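Local coordinates for N-carbamoylsarcosine amidase related protein (Thermoplasma acidophilum, PDB 3EEF) that probably acts as a zinc-containing N-carbamoylsarcosine amidase of the isochorismatase-like cysteine hydrolase family, cleaving a carbon-nitrogen bond in its substrate, at residues 39-53 / 79-92. Numbering follows the deposited sequence.
With ZN (zinc ion), chain C.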
loop_
_atom_site.group_PDB
_atom_site.type_symbol
_atom_site.label_atom_id
_atom_site.label_comp_id
_atom_site.label_asym_id
_atom_site.label_seq_id
_atom_site.Cartn_x
_atom_site.Cartn_y
_atom_site.Cartn_z
ATOM N N ARG A 39 16.794 1.804 -23.842
ATOM C CA ARG A 39 15.922 2.168 -24.960
ATOM C C ARG A 39 16.266 1.349 -26.197
ATOM O O ARG A 39 15.395 0.728 -26.786
ATOM C CB ARG A 39 16.064 3.649 -25.301
ATOM C CG ARG A 39 15.422 4.608 -24.303
ATOM C CD ARG A 39 15.118 5.928 -24.984
ATOM N NE ARG A 39 14.877 7.005 -24.030
ATOM C CZ ARG A 39 15.676 8.054 -23.818
ATOM N NH1 ARG A 39 16.812 8.218 -24.504
ATOM N NH2 ARG A 39 15.329 8.969 -22.915
ATOM N N ARG A 40 17.545 1.350 -26.575
ATOM C CA ARG A 40 17.997 0.641 -27.765
ATOM C C ARG A 40 17.667 -0.849 -27.638
ATOM O O ARG A 40 17.544 -1.552 -28.634
ATOM C CB ARG A 40 19.501 0.870 -28.017
ATOM N N SER A 41 17.498 -1.314 -26.405
ATOM C CA SER A 41 17.164 -2.703 -26.154
ATOM C C SER A 41 15.678 -2.978 -25.835
ATOM O O SER A 41 15.332 -4.117 -25.523
ATOM C CB SER A 41 18.058 -3.231 -25.045
ATOM O OG SER A 41 17.590 -4.485 -24.612
ATOM N N GLY A 42 14.814 -1.963 -25.928
ATOM C CA GLY A 42 13.358 -2.135 -25.771
ATOM C C GLY A 42 12.825 -2.273 -24.344
ATOM O O GLY A 42 11.624 -2.385 -24.132
ATOM N N LEU A 43 13.702 -2.272 -23.354
ATOM C CA LEU A 43 13.292 -2.494 -21.961
ATOM C C LEU A 43 12.721 -1.216 -21.362
ATOM O O LEU A 43 13.119 -0.127 -21.761
ATOM C CB LEU A 43 14.486 -2.975 -21.132
ATOM C CG LEU A 43 15.110 -4.313 -21.543
ATOM C CD1 LEU A 43 16.496 -4.438 -20.976
ATOM C CD2 LEU A 43 14.239 -5.478 -21.074
ATOM N N PRO A 44 11.820 -1.343 -20.364
ATOM C CA PRO A 44 11.143 -0.186 -19.801
ATOM C C PRO A 44 12.083 0.803 -19.094
ATOM O O PRO A 44 13.005 0.408 -18.375
ATOM C CB PRO A 44 10.163 -0.796 -18.791
ATOM C CG PRO A 44 10.149 -2.256 -19.047
ATOM C CD PRO A 44 11.468 -2.580 -19.650
ATOM N N VAL A 45 11.818 2.081 -19.317
ATOM C CA VAL A 45 12.522 3.174 -18.649
ATOM C C VAL A 45 11.475 4.017 -17.951
ATOM O O VAL A 45 10.513 4.456 -18.582
ATOM C CB VAL A 45 13.258 4.027 -19.644
ATOM C CG1 VAL A 45 13.741 5.341 -18.971
ATOM C CG2 VAL A 45 14.426 3.217 -20.262
ATOM N N VAL A 46 11.650 4.214 -16.645
ATOM C CA VAL A 46 10.690 4.931 -15.834
ATOM C C VAL A 46 11.351 6.056 -15.037
ATOM O O VAL A 46 12.206 5.808 -14.205
ATOM C CB VAL A 46 10.019 3.970 -14.825
ATOM C CG1 VAL A 46 8.977 4.732 -13.994
ATOM C CG2 VAL A 46 9.408 2.749 -15.562
ATOM N N TYR A 47 10.927 7.282 -15.291
ATOM C CA TYR A 47 11.395 8.414 -14.539
ATOM C C TYR A 47 10.450 8.610 -13.377
ATOM O O TYR A 47 9.241 8.648 -13.564
ATOM C CB TYR A 47 11.413 9.685 -15.399
ATOM C CG TYR A 47 12.395 9.685 -16.569
ATOM C CD1 TYR A 47 13.606 10.373 -16.494
ATOM C CD2 TYR A 47 12.101 9.018 -17.751
ATOM C CE1 TYR A 47 14.486 10.390 -17.573
ATOM C CE2 TYR A 47 12.987 9.021 -18.828
ATOM C CZ TYR A 47 14.171 9.708 -18.737
ATOM O OH TYR A 47 15.033 9.715 -19.821
ATOM N N VAL A 48 11.018 8.741 -12.176
ATOM C CA VAL A 48 10.257 9.032 -10.982
ATOM C C VAL A 48 10.801 10.356 -10.391
ATOM O O VAL A 48 11.913 10.392 -9.912
ATOM C CB VAL A 48 10.294 7.846 -9.965
ATOM C CG1 VAL A 48 9.542 6.666 -10.481
ATOM C CG2 VAL A 48 11.700 7.386 -9.714
ATOM N N ASN A 49 9.989 11.418 -10.427
ATOM C CA ASN A 49 10.394 12.789 -10.079
ATOM C C ASN A 49 9.553 13.411 -8.999
ATOM O O ASN A 49 8.317 13.423 -9.079
ATOM C CB ASN A 49 10.254 13.669 -11.306
ATOM C CG ASN A 49 10.906 13.062 -12.498
ATOM O OD1 ASN A 49 12.073 12.684 -12.433
ATOM N ND2 ASN A 49 10.162 12.920 -13.586
ATOM N N ASP A 50 10.210 13.935 -7.977
ATOM C CA ASP A 50 9.525 14.786 -7.016
ATOM C C ASP A 50 8.632 15.797 -7.727
ATOM O O ASP A 50 9.038 16.412 -8.715
ATOM C CB ASP A 50 10.522 15.495 -6.104
ATOM C CG ASP A 50 10.927 14.641 -4.893
ATOM O OD1 ASP A 50 10.364 13.531 -4.708
ATOM O OD2 ASP A 50 11.764 15.112 -4.091
ATOM N N SER A 51 7.392 15.909 -7.269
ATOM C CA SER A 51 6.439 16.877 -7.824
ATOM C C SER A 51 5.564 17.324 -6.651
ATOM O O SER A 51 4.382 17.005 -6.582
ATOM C CB SER A 51 5.620 16.212 -8.954
ATOM O OG SER A 51 4.610 17.048 -9.499
ATOM N N HIS A 52 6.193 18.047 -5.722
ATOM C CA HIS A 52 5.675 18.248 -4.368
ATOM C C HIS A 52 4.603 19.312 -4.260
ATOM O O HIS A 52 4.598 20.266 -5.029
ATOM C CB HIS A 52 6.799 18.631 -3.405
ATOM C CG HIS A 52 7.707 17.494 -3.037
ATOM N ND1 HIS A 52 7.284 16.403 -2.302
ATOM C CD2 HIS A 52 9.039 17.311 -3.249
ATOM C CE1 HIS A 52 8.307 15.582 -2.107
ATOM N NE2 HIS A 52 9.391 16.119 -2.655
ATOM N N TYR A 53 3.678 19.071 -3.331
ATOM C CA TYR A 53 2.744 20.047 -2.839
ATOM C C TYR A 53 3.347 20.679 -1.569
ATOM O O TYR A 53 4.141 20.049 -0.850
ATOM C CB TYR A 53 1.401 19.424 -2.405
ATOM C CG TYR A 53 0.641 18.592 -3.411
ATOM C CD1 TYR A 53 0.453 19.022 -4.726
ATOM C CD2 TYR A 53 0.060 17.379 -3.023
ATOM C CE1 TYR A 53 -0.277 18.230 -5.646
ATOM C CE2 TYR A 53 -0.662 16.608 -3.914
ATOM C CZ TYR A 53 -0.835 17.025 -5.215
ATOM O OH TYR A 53 -1.551 16.211 -6.057
ATOM N N ILE A 79 18.727 14.425 -20.635
ATOM C CA ILE A 79 18.126 13.073 -20.697
ATOM C C ILE A 79 16.601 13.171 -20.789
ATOM O O ILE A 79 15.875 12.431 -20.168
ATOM C CB ILE A 79 18.568 12.190 -19.499
ATOM C CG1 ILE A 79 18.246 12.866 -18.151
ATOM C CG2 ILE A 79 20.060 11.890 -19.587
ATOM C CD1 ILE A 79 18.500 11.979 -16.965
ATOM N N ARG A 80 16.141 14.135 -21.568
ATOM C CA ARG A 80 14.746 14.325 -21.840
ATOM C C ARG A 80 14.097 12.986 -22.110
ATOM O O ARG A 80 14.661 12.137 -22.807
ATOM C CB ARG A 80 14.592 15.220 -23.067
ATOM C CG ARG A 80 13.359 16.079 -23.069
ATOM C CD ARG A 80 13.099 16.713 -24.457
ATOM N NE ARG A 80 14.323 17.105 -25.172
ATOM C CZ ARG A 80 14.974 18.268 -25.038
ATOM N NH1 ARG A 80 14.549 19.206 -24.189
ATOM N NH2 ARG A 80 16.075 18.491 -25.761
ATOM N N PRO A 81 12.912 12.776 -21.550
ATOM C CA PRO A 81 12.287 11.500 -21.811
ATOM C C PRO A 81 11.749 11.439 -23.240
ATOM O O PRO A 81 11.324 12.466 -23.769
ATOM C CB PRO A 81 11.148 11.444 -20.785
ATOM C CG PRO A 81 11.440 12.547 -19.815
ATOM C CD PRO A 81 12.148 13.578 -20.589
ATOM N N SER A 82 11.803 10.241 -23.830
ATOM C CA SER A 82 11.264 9.946 -25.156
ATOM C C SER A 82 9.890 9.327 -25.071
ATOM O O SER A 82 9.396 9.000 -23.996
ATOM C CB SER A 82 12.142 8.919 -25.899
ATOM O OG SER A 82 13.442 9.404 -26.153
ATOM N N ALA A 83 9.290 9.163 -26.249
ATOM C CA ALA A 83 8.084 8.369 -26.428
ATOM C C ALA A 83 8.367 6.944 -25.964
ATOM O O ALA A 83 9.368 6.328 -26.368
ATOM C CB ALA A 83 7.671 8.372 -27.913
ATOM N N GLY A 84 7.495 6.428 -25.107
ATOM C CA GLY A 84 7.637 5.052 -24.582
ATOM C C GLY A 84 8.162 4.990 -23.156
ATOM O O GLY A 84 7.799 4.084 -22.389
ATOM N N ASP A 85 9.041 5.930 -22.815
ATOM C CA ASP A 85 9.484 6.104 -21.430
ATOM C C ASP A 85 8.309 6.485 -20.559
ATOM O O ASP A 85 7.476 7.273 -20.972
ATOM C CB ASP A 85 10.472 7.235 -21.322
ATOM C CG ASP A 85 11.742 6.990 -22.086
ATOM O OD1 ASP A 85 11.971 5.875 -22.584
ATOM O OD2 ASP A 85 12.548 7.929 -22.126
ATOM N N TYR A 86 8.265 5.964 -19.341
ATOM C CA TYR A 86 7.267 6.373 -18.361
ATOM C C TYR A 86 7.765 7.571 -17.481
ATOM O O TYR A 86 8.937 7.617 -17.112
ATOM C CB TYR A 86 6.906 5.158 -17.523
ATOM C CG TYR A 86 6.261 4.024 -18.320
ATOM C CD1 TYR A 86 4.896 3.895 -18.351
ATOM C CD2 TYR A 86 7.027 3.093 -19.036
ATOM C CE1 TYR A 86 4.281 2.871 -19.031
ATOM C CE2 TYR A 86 6.423 2.054 -19.740
ATOM C CZ TYR A 86 5.037 1.950 -19.716
ATOM O OH TYR A 86 4.346 0.976 -20.392
ATOM N N VAL A 87 6.898 8.556 -17.210
ATOM C CA VAL A 87 7.253 9.687 -16.338
ATOM C C VAL A 87 6.215 9.779 -15.200
ATOM O O VAL A 87 5.019 10.001 -15.451
ATOM C CB VAL A 87 7.337 11.019 -17.090
ATOM C CG1 VAL A 87 7.806 12.161 -16.142
ATOM C CG2 VAL A 87 8.247 10.901 -18.319
ATOM N N LEU A 88 6.696 9.574 -13.966
ATOM C CA LEU A 88 5.866 9.485 -12.782
ATOM C C LEU A 88 6.188 10.672 -11.860
ATOM O O LEU A 88 7.375 11.103 -11.731
ATOM C CB LEU A 88 6.111 8.165 -12.027
ATOM C CG LEU A 88 5.379 6.872 -12.410
ATOM C CD1 LEU A 88 5.283 6.712 -13.924
ATOM C CD2 LEU A 88 6.025 5.626 -11.769
ATOM N N GLU A 89 5.125 11.214 -11.257
ATOM C CA GLU A 89 5.264 12.224 -10.226
ATOM C C GLU A 89 5.222 11.492 -8.911
ATOM O O GLU A 89 4.380 10.618 -8.722
ATOM C CB GLU A 89 4.120 13.240 -10.285
ATOM C CG GLU A 89 4.156 14.183 -11.483
ATOM C CD GLU A 89 2.864 14.962 -11.616
ATOM O OE1 GLU A 89 2.494 15.650 -10.657
ATOM O OE2 GLU A 89 2.197 14.867 -12.668
ATOM N N LYS A 90 6.123 11.843 -8.001
ATOM C CA LYS A 90 6.130 11.279 -6.662
ATOM C C LYS A 90 6.128 12.392 -5.601
ATOM O O LYS A 90 6.586 13.505 -5.863
ATOM C CB LYS A 90 7.329 10.337 -6.488
ATOM C CG LYS A 90 8.713 11.003 -6.415
ATOM C CD LYS A 90 9.788 9.950 -6.119
ATOM C CE LYS A 90 11.147 10.556 -5.942
ATOM N NZ LYS A 90 11.408 11.042 -4.531
ATOM N N HIS A 91 5.625 12.068 -4.410
ATOM C CA HIS A 91 5.498 13.023 -3.310
ATOM C C HIS A 91 6.297 12.667 -2.033
ATOM O O HIS A 91 6.206 13.391 -1.040
ATOM C CB HIS A 91 4.014 13.175 -2.963
ATOM C CG HIS A 91 3.256 13.935 -4.008
ATOM N ND1 HIS A 91 3.101 15.306 -3.960
ATOM C CD2 HIS A 91 2.665 13.520 -5.161
ATOM C CE1 HIS A 91 2.429 15.700 -5.026
ATOM N NE2 HIS A 91 2.152 14.637 -5.771
ATOM N N ALA A 92 7.064 11.572 -2.093
ATOM C CA ALA A 92 7.902 11.088 -0.986
ATOM C C ALA A 92 9.186 10.502 -1.548
ATOM O O ALA A 92 9.386 10.426 -2.794
ATOM C CB ALA A 92 7.139 10.027 -0.151
HETATM ZN ZN ZN C . 11.500 15.664 -2.160
HETATM O O HOH W 1 0.650 14.759 -8.271
#
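Lys90 NZ forms a 2.7 Å salt bridge with Asp50 OD1, approaching from above the carboxylate plane, while the other oxygen, OD2, binds the zinc ion at 2.0 Å. The lysine chain runs straight as far as CE and then bends at its last torsion (chi4 85°), which brings NZ to Asp50 OD1 and also to Ala92 O; Tyr93 O is a further acceptor. His52 NE2 is a second zinc ligand, and Glu58 and His65 complete the site. Beside it, Ser51 OG donates to Glu89 OE1 (2.8 Å), a carboxylate that also pairs with Lys68.

At the opposite end of the strands, Arg39 forms a salt bridge with Asp85, presenting the NE side of its guanidinium: NE and NH2 of Arg39 both donate to Asp85 OD2 at 3.1 Å, on the oxygen's syn lone-pair side, with guanidinium and carboxylate planes only 15° apart. Ser82 OG lies over one guanidinium face, and Ser82 N gives OD2 a third bond from above the carboxylate. Nearby, Pro81 CG sits 4.0 Å from the Tyr47 ring centroid, a CH-pi contact over the face.

Between these ends, parallel strands 45-50 and 86-90 exchange a ladder of backbone bonds from Val45 O to Lys90 O. Val46, Tyr86 and Leu88 pack against helix 101-107, while Val48 touches Val6 of strand 3-8; Tyr47, on the other face, touches helix 22-40. With helix 59-62 between them in sequence, the two strands form a beta-alpha-beta unit of the isochorismatase-like fold, zinc at the C-terminal end of 45-50; strand 86-90 is outermost within the chain's parallel sheet, and strand 3-8 flanks 45-50 on its other side.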